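PDB 5EP9: SnoN,Epimerase SnoN, which acts as an epimerase in nogalamycin biosynthesis, using a non-heme iron centre and alpha-ketoglutarate as its cosubstrate. Local coordinates for residues Ser73-Ser78 / Val83-Ala88; Pro104-Leu109 / Cys216-Ala221; Val87-Leu92 / Gly277-Leu282. One frame throughout, in Å; residues are numbered along the deposited sequence.

Interaction 1. Residues Ser73-Ser78 / Val83-Ala88. With AKG (2-oxoglutaric acid), chain E.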
ATOM      1  N   SER A  73      14.577  -4.445  -9.612  1.00 39.45           N
ATOM      2  CA  SER A  73      14.031  -3.993  -8.374  1.00 37.42           C
ATOM      3  C   SER A  73      14.793  -2.767  -7.852  1.00 38.66           C
ATOM      4  O   SER A  73      15.855  -2.393  -8.368  1.00 39.42           O
ATOM      5  CB  SER A  73      14.037  -5.136  -7.356  1.00 35.68           C
ATOM      6  OG  SER A  73      15.327  -5.577  -7.189  1.00 36.71           O
ATOM      7  N   VAL A  74      14.252  -2.197  -6.801  1.00 37.97           N
ATOM      8  CA  VAL A  74      14.825  -1.028  -6.164  1.00 40.59           C
ATOM      9  C   VAL A  74      15.119  -1.329  -4.671  1.00 38.85           C
ATOM     10  O   VAL A  74      14.344  -1.923  -3.958  1.00 37.43           O
ATOM     11  CB  VAL A  74      13.896   0.203  -6.325  1.00 42.42           C
ATOM     12  CG1 VAL A  74      14.469   1.419  -5.546  1.00 44.66           C
ATOM     13  CG2 VAL A  74      13.736   0.543  -7.804  1.00 43.63           C
ATOM     14  N   ARG A  75      16.329  -0.995  -4.256  1.00 40.00           N
ATOM     15  CA  ARG A  75      16.680  -1.102  -2.827  1.00 38.85           C
ATOM     16  C   ARG A  75      16.284   0.226  -2.070  1.00 38.11           C
ATOM     17  O   ARG A  75      16.764   1.276  -2.396  1.00 36.56           O
ATOM     18  CB  ARG A  75      18.128  -1.423  -2.645  1.00 40.56           C
ATOM     19  CG  ARG A  75      18.560  -1.485  -1.162  1.00 40.84           C
ATOM     20  CD  ARG A  75      20.029  -1.797  -1.017  1.00 41.86           C
ATOM     21  NE  ARG A  75      20.388  -1.636   0.400  1.00 44.36           N
ATOM     22  CZ  ARG A  75      20.948  -0.585   0.961  1.00 45.51           C
ATOM     23  NH1 ARG A  75      21.277   0.463   0.230  1.00 46.77           N
ATOM     24  NH2 ARG A  75      21.248  -0.622   2.265  1.00 47.76           N
ATOM     25  N   TRP A  76      15.424   0.085  -1.082  1.00 37.00           N
ATOM     26  CA  TRP A  76      15.186   1.064  -0.031  1.00 40.47           C
ATOM     27  C   TRP A  76      16.122   0.768   1.161  1.00 40.79           C
ATOM     28  O   TRP A  76      15.941  -0.165   1.945  1.00 37.08           O
ATOM     29  CB  TRP A  76      13.726   1.050   0.431  1.00 42.11           C
ATOM     30  CG  TRP A  76      13.326   2.110   1.510  1.00 44.84           C
ATOM     31  CD1 TRP A  76      14.110   3.094   2.043  1.00 49.99           C
ATOM     32  CD2 TRP A  76      12.029   2.256   2.135  1.00 46.92           C
ATOM     33  NE1 TRP A  76      13.382   3.829   2.963  1.00 52.28           N
ATOM     34  CE2 TRP A  76      12.103   3.335   3.034  1.00 48.88           C
ATOM     35  CE3 TRP A  76      10.813   1.596   1.986  1.00 48.88           C
ATOM     36  CZ2 TRP A  76      10.996   3.746   3.823  1.00 49.89           C
ATOM     37  CZ3 TRP A  76       9.678   1.999   2.756  1.00 49.78           C
ATOM     38  CH2 TRP A  76       9.783   3.062   3.666  1.00 49.89           C
ATOM     39  N   GLY A  77      17.183   1.538   1.187  1.00 44.53           N
ATOM     40  CA  GLY A  77      18.269   1.381   2.124  1.00 50.26           C
ATOM     41  C   GLY A  77      18.195   2.602   3.031  1.00 54.59           C
ATOM     42  O   GLY A  77      17.503   3.556   2.775  1.00 53.18           O
ATOM     43  N   SER A  78      18.876   2.487   4.141  1.00 63.21           N
ATOM     44  CA  SER A  78      19.099   3.608   5.110  1.00 68.03           C
ATOM     45  C   SER A  78      20.497   3.383   5.636  1.00 69.75           C
ATOM     46  O   SER A  78      21.192   2.457   5.206  1.00 69.40           O
ATOM     47  CB  SER A  78      18.008   3.676   6.222  1.00 64.85           C
ATOM     48  OG  SER A  78      17.965   2.498   7.062  1.00 62.69           O
ATOM     49  N   VAL A  83      16.045  -1.767   4.336  1.00 32.89           N
ATOM     50  CA  VAL A  83      14.659  -1.678   4.724  1.00 31.86           C
ATOM     51  C   VAL A  83      13.883  -2.675   3.906  1.00 33.04           C
ATOM     52  O   VAL A  83      13.073  -3.430   4.431  1.00 31.52           O
ATOM     53  CB  VAL A  83      14.103  -0.245   4.538  1.00 31.93           C
ATOM     54  CG1 VAL A  83      12.675  -0.212   4.952  1.00 30.87           C
ATOM     55  CG2 VAL A  83      14.888   0.817   5.363  1.00 33.41           C
ATOM     56  N   MET A  84      14.110  -2.635   2.609  1.00 34.62           N
ATOM     57  CA  MET A  84      13.450  -3.542   1.680  1.00 36.57           C
ATOM     58  C   MET A  84      13.999  -3.453   0.257  1.00 35.76           C
ATOM     59  O   MET A  84      14.646  -2.488  -0.104  1.00 35.95           O
ATOM     60  CB  MET A  84      11.937  -3.306   1.576  1.00 37.32           C
ATOM     61  CG  MET A  84      11.566  -1.928   1.057  1.00 40.33           C
ATOM     62  SD  MET A  84       9.743  -1.915   0.905  1.00 43.12           S
ATOM     63  CE  MET A  84       9.232  -1.897   2.629  1.00 47.89           C
ATOM     64  N   ASP A  85      13.599  -4.433  -0.541  1.00 34.43           N
ATOM     65  CA  ASP A  85      13.755  -4.367  -2.015  1.00 34.34           C
ATOM     66  C   ASP A  85      12.334  -4.371  -2.541  1.00 32.73           C
ATOM     67  O   ASP A  85      11.462  -5.062  -1.964  1.00 30.77           O
ATOM     68  CB  ASP A  85      14.504  -5.558  -2.557  1.00 37.02           C
ATOM     69  CG  ASP A  85      15.992  -5.568  -2.142  1.00 40.93           C
ATOM     70  OD1 ASP A  85      16.808  -4.745  -2.648  1.00 42.92           O
ATOM     71  OD2 ASP A  85      16.325  -6.423  -1.269  1.00 47.49           O
ATOM     72  N   TYR A  86      12.101  -3.629  -3.616  1.00 30.81           N
ATOM     73  CA  TYR A  86      10.795  -3.609  -4.198  1.00 31.24           C
ATOM     74  C   TYR A  86      10.841  -3.462  -5.687  1.00 31.23           C
ATOM     75  O   TYR A  86      11.803  -2.924  -6.288  1.00 31.29           O
ATOM     76  CB  TYR A  86       9.902  -2.532  -3.591  1.00 31.80           C
ATOM     77  CG  TYR A  86      10.341  -1.140  -3.829  1.00 34.24           C
ATOM     78  CD1 TYR A  86      11.332  -0.546  -3.024  1.00 37.10           C
ATOM     79  CD2 TYR A  86       9.778  -0.386  -4.833  1.00 36.52           C
ATOM     80  CE1 TYR A  86      11.706   0.774  -3.239  1.00 38.96           C
ATOM     81  CE2 TYR A  86      10.156   0.933  -5.076  1.00 39.92           C
ATOM     82  CZ  TYR A  86      11.125   1.512  -4.279  1.00 40.29           C
ATOM     83  OH  TYR A  86      11.452   2.813  -4.574  1.00 39.23           O
ATOM     84  N   VAL A  87       9.839  -4.014  -6.281  1.00 29.78           N
ATOM     85  CA  VAL A  87       9.621  -3.810  -7.710  1.00 31.32           C
ATOM     86  C   VAL A  87       8.639  -2.658  -7.811  1.00 30.61           C
ATOM     87  O   VAL A  87       7.500  -2.787  -7.379  1.00 29.35           O
ATOM     88  CB  VAL A  87       9.078  -5.087  -8.431  1.00 31.80           C
ATOM     89  CG1 VAL A  87       8.881  -4.824  -9.935  1.00 33.21           C
ATOM     90  CG2 VAL A  87      10.018  -6.225  -8.211  1.00 33.29           C
ATOM     91  N   ALA A  88       9.073  -1.577  -8.453  1.00 32.09           N
ATOM     92  CA  ALA A  88       8.307  -0.312  -8.582  1.00 33.03           C
ATOM     93  C   ALA A  88       7.344  -0.410  -9.755  1.00 34.06           C
ATOM     94  O   ALA A  88       7.652  -1.027 -10.770  1.00 31.93           O
ATOM     95  CB  ALA A  88       9.245   0.848  -8.873  1.00 33.80           C
TER
HETATM   96  C1  AKG E 301       3.081   0.898   3.118  1.00 33.71           C
HETATM   97  O1  AKG E 301       2.597   2.059   3.071  1.00 31.00           O
HETATM   98  O2  AKG E 301       2.528  -0.081   2.560  1.00 32.30           O
HETATM   99  C2  AKG E 301       4.316   0.648   3.898  1.00 36.04           C
HETATM  100  O5  AKG E 301       4.868   1.605   4.478  1.00 33.13           O
HETATM  101  C3  AKG E 301       4.859  -0.800   3.926  1.00 34.63           C
HETATM  102  C4  AKG E 301       6.016  -1.070   4.882  1.00 35.26           C
HETATM  103  C5  AKG E 301       6.563  -2.479   4.882  1.00 34.00           C
HETATM  104  O3  AKG E 301       6.004  -3.350   4.191  1.00 35.19           O
HETATM  105  O4  AKG E 301       7.610  -2.747   5.547  1.00 29.84           O
HETATM  106  O   HOH W   1      16.527  -4.265  -5.325  1.00 44.14           O
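Val74 and Trp76 pair with Tyr86 and Met84 in the antiparallel beta hairpin 74-77/82-87, which ends the large sheet and lies in the 14-202 part of the fusion. Both are hydrogen-bonded pairs, and a classic beta bulge interrupts the ladder at Trp76, whose O accepts Val83 N at 2.9 Å and Met84 N at 3.1 Å. Packing is tight on the face carrying these side chains. Val74 CB stands over the Tyr86 ring, 3.9 Å from its centroid and 19° off the normal, while Trp76 CB meets the same ring at its edge. With CG anti to the backbone N (chi1 -177°), the Trp76 indole lies against the bulge residue Val83, whose CG1 sits over one face of the six-membered ring. Met84 SD comes to the indole edge, a Met-aromatic contact.

The Arg75/Asp85 face is looser. These two charges do not pair directly: Arg75 NE hydrogen-bonds Thr82 OG1, Asp85 OD2 forms a salt bridge with Lys131 NZ, and one water donates to Ser73 OG (2.6 Å) and Asp85 OD1 (2.7 Å). On the packed face, the Met84 chain bends at its last torsion and sets CE 3.4 Å from O4 of the bound 2-oxoglutarate.

Interaction 2. Residues Pro104-Leu109 / Cys216-Ala221; sequences PRIAAL and CTFHHA. With AKG (2-oxoglutaric acid), chain E.
Phe218 reaches from strand 216-220 to Ile106 and Leu109 on helix 104-114, which covers the outer face of the large sheet in a cupin-type double-stranded beta-helix. The helix belongs to the 14-202 part of the engineered fusion and the strand to the 203-305 part. From CB, which leaves the strand toward the helix, the Phe218 chain continues to a CG anti to the carbonyl carbon (chi1 -67°), which carries the ring out to the helix, against Ile106 and Leu109. Along one side of the ring Phe218 CE1 lies 4.0 Å from Leu109 CB. Phe218 CE2, across the ring, has Ile106 O at 3.9 Å as its nearest atom and then Ile106 CG2. The tip, CZ, is 3.7 Å from both Leu109 CB and Ile106 O, which lie on one side of the ring plane, while Ile106 CG2 comes from the other. Ile106 also touches Val161, and Leu109 touches Val48, each on a strand flanking 216-220.

His219, next in the strand, projects from the other face into the pocket. Its NE2 makes a weak bond to O1 of 2-oxoglutarate (3.2 Å, N-H...O angle 130°) and also hydrogen-bonds the iron ligand Asp144. No hydrogen bond joins helix and strand, which implies that their contact rests mainly on apolar packing, whereas on the pocket face His219 makes polar bonds to the cosubstrate and to Asp144.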
ATOM      1  N   PRO A 104     -10.955  -7.982  -8.086  1.00 36.79           N
ATOM      2  CA  PRO A 104     -12.320  -7.499  -7.799  1.00 38.66           C
ATOM      3  C   PRO A 104     -12.705  -7.383  -6.342  1.00 37.92           C
ATOM      4  O   PRO A 104     -13.454  -6.488  -5.981  1.00 37.43           O
ATOM      5  CB  PRO A 104     -13.288  -8.535  -8.518  1.00 40.01           C
ATOM      6  CG  PRO A 104     -12.421  -9.199  -9.540  1.00 40.80           C
ATOM      7  CD  PRO A 104     -10.944  -9.053  -9.092  1.00 39.52           C
ATOM      8  N   ARG A 105     -12.298  -8.339  -5.565  1.00 37.98           N
ATOM      9  CA  ARG A 105     -12.622  -8.326  -4.168  1.00 40.73           C
ATOM     10  C   ARG A 105     -11.871  -7.247  -3.387  1.00 35.82           C
ATOM     11  O   ARG A 105     -12.432  -6.586  -2.542  1.00 34.08           O
ATOM     12  CB  ARG A 105     -12.382  -9.723  -3.598  1.00 49.53           C
ATOM     13  CG  ARG A 105     -12.920  -9.821  -2.196  1.00 58.11           C
ATOM     14  CD  ARG A 105     -13.171 -11.238  -1.752  1.00 69.84           C
ATOM     15  NE  ARG A 105     -13.191 -11.145  -0.281  1.00 81.29           N
ATOM     16  CZ  ARG A 105     -12.927 -12.144   0.565  1.00 87.60           C
ATOM     17  NH1 ARG A 105     -12.632 -13.365   0.102  1.00 89.79           N
ATOM     18  NH2 ARG A 105     -12.973 -11.915   1.885  1.00 85.89           N
ATOM     19  N   ILE A 106     -10.581  -7.120  -3.644  1.00 32.47           N
ATOM     20  CA  ILE A 106      -9.773  -6.091  -3.030  1.00 32.29           C
ATOM     21  C   ILE A 106     -10.319  -4.700  -3.387  1.00 33.82           C
ATOM     22  O   ILE A 106     -10.459  -3.792  -2.544  1.00 32.13           O
ATOM     23  CB  ILE A 106      -8.316  -6.230  -3.448  1.00 32.17           C
ATOM     24  CG1 ILE A 106      -7.771  -7.516  -2.879  1.00 33.58           C
ATOM     25  CG2 ILE A 106      -7.486  -5.023  -2.934  1.00 32.11           C
ATOM     26  CD1 ILE A 106      -6.313  -7.795  -3.135  1.00 35.07           C
ATOM     27  N   ALA A 107     -10.691  -4.564  -4.673  1.00 33.17           N
ATOM     28  CA  ALA A 107     -11.143  -3.275  -5.212  1.00 31.93           C
ATOM     29  C   ALA A 107     -12.443  -2.924  -4.595  1.00 32.46           C
ATOM     30  O   ALA A 107     -12.685  -1.750  -4.209  1.00 30.40           O
ATOM     31  CB  ALA A 107     -11.351  -3.362  -6.721  1.00 34.54           C
ATOM     32  N   ALA A 108     -13.343  -3.902  -4.548  1.00 31.74           N
ATOM     33  CA  ALA A 108     -14.642  -3.640  -3.926  1.00 33.12           C
ATOM     34  C   ALA A 108     -14.514  -3.220  -2.406  1.00 33.09           C
ATOM     35  O   ALA A 108     -15.245  -2.347  -1.963  1.00 32.89           O
ATOM     36  CB  ALA A 108     -15.609  -4.778  -4.075  1.00 33.96           C
ATOM     37  N   LEU A 109     -13.633  -3.883  -1.676  1.00 32.95           N
ATOM     38  CA  LEU A 109     -13.390  -3.547  -0.305  1.00 33.64           C
ATOM     39  C   LEU A 109     -12.848  -2.126  -0.179  1.00 31.63           C
ATOM     40  O   LEU A 109     -13.332  -1.380   0.599  1.00 30.04           O
ATOM     41  CB  LEU A 109     -12.418  -4.514   0.321  1.00 34.28           C
ATOM     42  CG  LEU A 109     -13.092  -5.819   0.667  1.00 37.51           C
ATOM     43  CD1 LEU A 109     -12.038  -6.893   0.948  1.00 37.86           C
ATOM     44  CD2 LEU A 109     -13.979  -5.661   1.905  1.00 40.29           C
ATOM     45  N   CYS A 216      -5.037  -9.514   3.938  1.00 27.54           N
ATOM     46  CA  CYS A 216      -4.485  -8.168   3.717  1.00 26.77           C
ATOM     47  C   CYS A 216      -4.841  -7.240   4.848  1.00 26.40           C
ATOM     48  O   CYS A 216      -5.724  -7.515   5.706  1.00 25.24           O
ATOM     49  CB  CYS A 216      -4.943  -7.576   2.373  1.00 29.05           C
ATOM     50  SG  CYS A 216      -6.626  -7.020   2.327  1.00 30.98           S
ATOM     51  N   THR A 217      -4.146  -6.127   4.819  1.00 25.19           N
ATOM     52  CA  THR A 217      -4.581  -4.933   5.517  1.00 26.25           C
ATOM     53  C   THR A 217      -4.912  -3.838   4.497  1.00 26.23           C
ATOM     54  O   THR A 217      -4.372  -3.830   3.392  1.00 23.29           O
ATOM     55  CB  THR A 217      -3.565  -4.424   6.503  1.00 25.86           C
ATOM     56  OG1 THR A 217      -2.273  -4.274   5.884  1.00 27.11           O
ATOM     57  CG2 THR A 217      -3.425  -5.382   7.672  1.00 27.52           C
ATOM     58  N   PHE A 218      -5.809  -2.946   4.927  1.00 26.52           N
ATOM     59  CA  PHE A 218      -5.971  -1.640   4.345  1.00 27.61           C
ATOM     60  C   PHE A 218      -5.582  -0.605   5.357  1.00 29.05           C
ATOM     61  O   PHE A 218      -5.954  -0.702   6.537  1.00 31.62           O
ATOM     62  CB  PHE A 218      -7.395  -1.402   3.946  1.00 30.05           C
ATOM     63  CG  PHE A 218      -7.870  -2.281   2.813  1.00 31.89           C
ATOM     64  CD1 PHE A 218      -8.427  -3.488   3.087  1.00 33.20           C
ATOM     65  CD2 PHE A 218      -7.705  -1.865   1.492  1.00 32.98           C
ATOM     66  CE1 PHE A 218      -8.857  -4.320   2.065  1.00 36.68           C
ATOM     67  CE2 PHE A 218      -8.171  -2.655   0.465  1.00 35.76           C
ATOM     68  CZ  PHE A 218      -8.762  -3.893   0.742  1.00 35.10           C
ATOM     69  N   HIS A 219      -4.784   0.372   4.934  1.00 28.63           N
ATOM     70  CA  HIS A 219      -4.527   1.539   5.788  1.00 27.75           C
ATOM     71  C   HIS A 219      -4.649   2.865   5.066  1.00 27.19           C
ATOM     72  O   HIS A 219      -4.167   3.081   3.932  1.00 24.94           O
ATOM     73  CB  HIS A 219      -3.212   1.396   6.570  1.00 26.74           C
ATOM     74  CG  HIS A 219      -1.984   1.525   5.764  1.00 26.47           C
ATOM     75  ND1 HIS A 219      -1.402   0.454   5.133  1.00 27.41           N
ATOM     76  CD2 HIS A 219      -1.169   2.579   5.543  1.00 26.89           C
ATOM     77  CE1 HIS A 219      -0.269   0.841   4.567  1.00 26.74           C
ATOM     78  NE2 HIS A 219      -0.118   2.124   4.786  1.00 28.51           N
ATOM     79  N   HIS A 220      -5.187   3.787   5.819  1.00 26.20           N
ATOM     80  CA  HIS A 220      -5.336   5.202   5.420  1.00 26.91           C
ATOM     81  C   HIS A 220      -3.984   5.895   5.279  1.00 26.06           C
ATOM     82  O   HIS A 220      -3.032   5.626   5.959  1.00 25.23           O
ATOM     83  CB  HIS A 220      -6.222   5.902   6.486  1.00 27.84           C
ATOM     84  CG  HIS A 220      -6.728   7.271   6.128  1.00 28.90           C
ATOM     85  ND1 HIS A 220      -5.943   8.413   6.174  1.00 28.27           N
ATOM     86  CD2 HIS A 220      -7.978   7.691   5.822  1.00 28.71           C
ATOM     87  CE1 HIS A 220      -6.665   9.454   5.832  1.00 28.47           C
ATOM     88  NE2 HIS A 220      -7.904   9.057   5.673  1.00 29.47           N
ATOM     89  N   ALA A 221      -3.932   6.827   4.364  1.00 27.44           N
ATOM     90  CA  ALA A 221      -2.712   7.563   4.018  1.00 28.38           C
ATOM     91  C   ALA A 221      -2.162   8.455   5.146  1.00 30.05           C
ATOM     92  O   ALA A 221      -1.021   8.897   5.059  1.00 29.40           O
ATOM     93  CB  ALA A 221      -3.006   8.449   2.800  1.00 28.96           C
TER
HETATM   94  C1  AKG E 301       3.081   0.898   3.118  1.00 33.71           C
HETATM   95  O1  AKG E 301       2.597   2.059   3.071  1.00 31.00           O
HETATM   96  O2  AKG E 301       2.528  -0.081   2.560  1.00 32.30           O
HETATM   97  C2  AKG E 301       4.316   0.648   3.898  1.00 36.04           C
HETATM   98  O5  AKG E 301       4.868   1.605   4.478  1.00 33.13           O
HETATM   99  C3  AKG E 301       4.859  -0.800   3.926  1.00 34.63           C
HETATM  100  C4  AKG E 301       6.016  -1.070   4.882  1.00 35.26           C
HETATM  101  C5  AKG E 301       6.563  -2.479   4.882  1.00 34.00           C
HETATM  102  O3  AKG E 301       6.004  -3.350   4.191  1.00 35.19           O
HETATM  103  O4  AKG E 301       7.610  -2.747   5.547  1.00 29.84           O

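Interaction 3. Residues Val87-Leu92 / Gly277-Leu282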
ATOM      1  N   VAL A  87       9.839  -4.014  -6.281  1.00 29.78           N
ATOM      2  CA  VAL A  87       9.621  -3.810  -7.710  1.00 31.32           C
ATOM      3  C   VAL A  87       8.639  -2.658  -7.811  1.00 30.61           C
ATOM      4  O   VAL A  87       7.500  -2.787  -7.379  1.00 29.35           O
ATOM      5  CB  VAL A  87       9.078  -5.087  -8.431  1.00 31.80           C
ATOM      6  CG1 VAL A  87       8.881  -4.824  -9.935  1.00 33.21           C
ATOM      7  CG2 VAL A  87      10.018  -6.225  -8.211  1.00 33.29           C
ATOM      8  N   ALA A  88       9.073  -1.577  -8.453  1.00 32.09           N
ATOM      9  CA  ALA A  88       8.307  -0.312  -8.582  1.00 33.03           C
ATOM     10  C   ALA A  88       7.344  -0.410  -9.755  1.00 34.06           C
ATOM     11  O   ALA A  88       7.652  -1.027 -10.770  1.00 31.93           O
ATOM     12  CB  ALA A  88       9.245   0.848  -8.873  1.00 33.80           C
ATOM     13  N   ASP A  89       6.152   0.107  -9.533  1.00 34.74           N
ATOM     14  CA  ASP A  89       5.127   0.176 -10.566  1.00 36.97           C
ATOM     15  C   ASP A  89       4.938  -1.196 -11.269  1.00 35.99           C
ATOM     16  O   ASP A  89       4.938  -1.288 -12.505  1.00 34.97           O
ATOM     17  CB  ASP A  89       5.525   1.244 -11.575  1.00 42.40           C
ATOM     18  CG  ASP A  89       5.702   2.632 -10.936  1.00 47.76           C
ATOM     19  OD1 ASP A  89       4.690   3.203 -10.436  1.00 46.70           O
ATOM     20  OD2 ASP A  89       6.898   3.077 -10.847  1.00 52.00           O
ATOM     21  N   ALA A  90       4.829  -2.234 -10.460  1.00 33.08           N
ATOM     22  CA  ALA A  90       4.925  -3.597 -10.947  1.00 34.24           C
ATOM     23  C   ALA A  90       3.818  -3.979 -11.915  1.00 35.01           C
ATOM     24  O   ALA A  90       4.038  -4.768 -12.849  1.00 36.57           O
ATOM     25  CB  ALA A  90       4.956  -4.540  -9.795  1.00 33.15           C
ATOM     26  N   GLN A  91       2.712  -3.281 -11.772  1.00 34.54           N
ATOM     27  CA  GLN A  91       1.585  -3.457 -12.657  1.00 36.40           C
ATOM     28  C   GLN A  91       1.800  -3.040 -14.071  1.00 38.47           C
ATOM     29  O   GLN A  91       1.102  -3.463 -14.889  1.00 38.42           O
ATOM     30  CB  GLN A  91       0.335  -2.793 -12.128  1.00 36.37           C
ATOM     31  CG  GLN A  91       0.174  -1.295 -12.418  1.00 37.00           C
ATOM     32  CD  GLN A  91       1.053  -0.365 -11.541  1.00 36.08           C
ATOM     33  OE1 GLN A  91       1.800  -0.793 -10.705  1.00 36.54           O
ATOM     34  NE2 GLN A  91       0.960   0.892 -11.799  1.00 37.95           N
ATOM     35  N   LEU A  92       2.745  -2.178 -14.325  1.00 40.95           N
ATOM     36  CA  LEU A  92       2.996  -1.690 -15.698  1.00 43.48           C
ATOM     37  C   LEU A  92       3.664  -2.732 -16.547  1.00 45.12           C
ATOM     38  O   LEU A  92       3.383  -2.804 -17.686  1.00 46.46           O
ATOM     39  CB  LEU A  92       3.844  -0.394 -15.762  1.00 43.99           C
ATOM     40  CG  LEU A  92       3.288   0.829 -14.985  1.00 44.51           C
ATOM     41  CD1 LEU A  92       4.246   2.034 -15.100  1.00 44.59           C
ATOM     42  CD2 LEU A  92       1.861   1.166 -15.486  1.00 45.39           C
ATOM     43  N   GLY A 277      -7.457   7.305 -17.388  1.00 50.49           N
ATOM     44  CA  GLY A 277      -7.088   6.319 -18.369  1.00 50.18           C
ATOM     45  C   GLY A 277      -6.555   5.025 -17.766  1.00 50.26           C
ATOM     46  O   GLY A 277      -6.543   4.829 -16.540  1.00 49.09           O
ATOM     47  N   ASP A 278      -6.135   4.147 -18.645  1.00 50.24           N
ATOM     48  CA  ASP A 278      -5.426   2.863 -18.402  1.00 51.73           C
ATOM     49  C   ASP A 278      -4.277   2.904 -17.471  1.00 45.55           C
ATOM     50  O   ASP A 278      -4.017   1.943 -16.788  1.00 46.92           O
ATOM     51  CB  ASP A 278      -4.817   2.312 -19.752  1.00 57.22           C
ATOM     52  CG  ASP A 278      -5.853   1.653 -20.631  1.00 64.89           C
ATOM     53  OD1 ASP A 278      -6.942   1.365 -20.063  1.00 69.42           O
ATOM     54  OD2 ASP A 278      -5.612   1.423 -21.869  1.00 69.34           O
ATOM     55  N   ARG A 279      -3.557   3.991 -17.472  1.00 44.08           N
ATOM     56  CA  ARG A 279      -2.428   4.166 -16.557  1.00 43.75           C
ATOM     57  C   ARG A 279      -2.849   4.322 -15.058  1.00 40.69           C
ATOM     58  O   ARG A 279      -2.134   3.998 -14.157  1.00 39.75           O
ATOM     59  CB  ARG A 279      -1.613   5.373 -17.016  1.00 44.43           C
ATOM     60  CG  ARG A 279      -0.432   5.714 -16.117  1.00 44.22           C
ATOM     61  CD  ARG A 279       0.455   4.504 -15.823  1.00 44.01           C
ATOM     62  NE  ARG A 279       1.554   4.926 -14.992  1.00 44.05           N
ATOM     63  CZ  ARG A 279       1.534   4.989 -13.651  1.00 43.46           C
ATOM     64  NH1 ARG A 279       0.465   4.584 -12.956  1.00 43.54           N
ATOM     65  NH2 ARG A 279       2.621   5.464 -13.000  1.00 41.85           N
ATOM     66  N   PHE A 280      -4.068   4.817 -14.853  1.00 41.16           N
ATOM     67  CA  PHE A 280      -4.640   5.114 -13.491  1.00 38.51           C
ATOM     68  C   PHE A 280      -6.059   4.633 -13.428  1.00 39.27           C
ATOM     69  O   PHE A 280      -6.988   5.423 -13.318  1.00 39.58           O
ATOM     70  CB  PHE A 280      -4.591   6.587 -13.157  1.00 38.25           C
ATOM     71  CG  PHE A 280      -3.211   7.169 -13.202  1.00 38.85           C
ATOM     72  CD1 PHE A 280      -2.304   6.876 -12.223  1.00 38.62           C
ATOM     73  CD2 PHE A 280      -2.829   8.065 -14.215  1.00 40.80           C
ATOM     74  CE1 PHE A 280      -1.018   7.434 -12.232  1.00 38.87           C
ATOM     75  CE2 PHE A 280      -1.552   8.610 -14.243  1.00 41.13           C
ATOM     76  CZ  PHE A 280      -0.645   8.294 -13.239  1.00 40.50           C
ATOM     77  N   PRO A 281      -6.251   3.312 -13.577  1.00 39.47           N
ATOM     78  CA  PRO A 281      -7.581   2.845 -13.974  1.00 40.11           C
ATOM     79  C   PRO A 281      -8.578   2.954 -12.858  1.00 38.92           C
ATOM     80  O   PRO A 281      -8.278   2.616 -11.695  1.00 36.83           O
ATOM     81  CB  PRO A 281      -7.331   1.369 -14.389  1.00 39.19           C
ATOM     82  CG  PRO A 281      -6.142   0.988 -13.539  1.00 37.76           C
ATOM     83  CD  PRO A 281      -5.283   2.214 -13.603  1.00 38.37           C
ATOM     84  N   LEU A 282      -9.795   3.256 -13.238  1.00 39.21           N
ATOM     85  CA  LEU A 282     -10.931   3.081 -12.382  1.00 40.37           C
ATOM     86  C   LEU A 282     -10.986   1.616 -11.879  1.00 41.66           C
ATOM     87  O   LEU A 282     -10.806   0.706 -12.635  1.00 40.54           O
ATOM     88  CB  LEU A 282     -12.209   3.424 -13.103  1.00 42.88           C
ATOM     89  CG  LEU A 282     -12.423   4.905 -13.463  1.00 44.27           C
ATOM     90  CD1 LEU A 282     -13.514   5.064 -14.514  1.00 46.51           C
ATOM     91  CD2 LEU A 282     -12.702   5.710 -12.192  1.00 44.01           C
TER
HETATM   92  O   HOH W   2       2.338   5.694 -10.202  1.00 38.63           O
HETATM   93  O   HOH W   3      -1.475   1.327 -13.581  1.00 35.61           O
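Arg279 lays its side chain across Leu92 at about a right angle, joining a type I beta turn (Gly277 to Phe280) to the short helical turn that follows strand 82-87. The turn lies in the 203-305 part of the engineered fusion, its partner in the 14-202 part. A bend at chi2 (51°) turns the Arg279 chain so that CD rests 3.6 Å from Leu92 CD2, and Leu92 CD1 comes over one face of the guanidinium. Phe280 CZ lies over the opposite face, so the two side chains flank the group, Phe280 offset toward its rim.

The polar neighbours are turned away from ideal pairing. The Asp89 carboxylate plane stands 59° from the guanidinium, and Asp89 OD1 sits 4.0 Å from Arg279 NH2, well out of its plane: a long salt bridge of charges alone. Arg279 NH2 instead hydrogen-bonds Pro262 O and gives an in-plane bond to a water at 2.8 Å, which donates only weakly to Asp89 OD1. The Gln91 amide is tilted by 72° to the guanidinium. Leu123 N fixes its OE1, while its NE2 donates to a second water at 3.0 Å, and that water donates to Arg279 O at 2.8 Å.

Overall arrangement
Interactions 1 and 2 both reach the large sheet and both touch 2-oxoglutarate, but from opposite sides of the chain's centre, their centres about 23 Å apart. Interaction 2 is buried, without hydrogen bonds and largely apolar between its segments, joining a covering helix to an inner strand. Interaction 1, at the edge of the sheet, is partly buried and built on backbone hydrogen bonds. Interaction 3 shares Val87 and Ala88 with interaction 1, since strand 82-87 leads into its helical turn; also partly buried, it combines Leu92 packing on Arg279 with water bridges and a long salt bridge. Along the sequence, interaction 2 is nested inside the loop that interaction 3 closes. Only interaction 1 lies within a single part of the fusion.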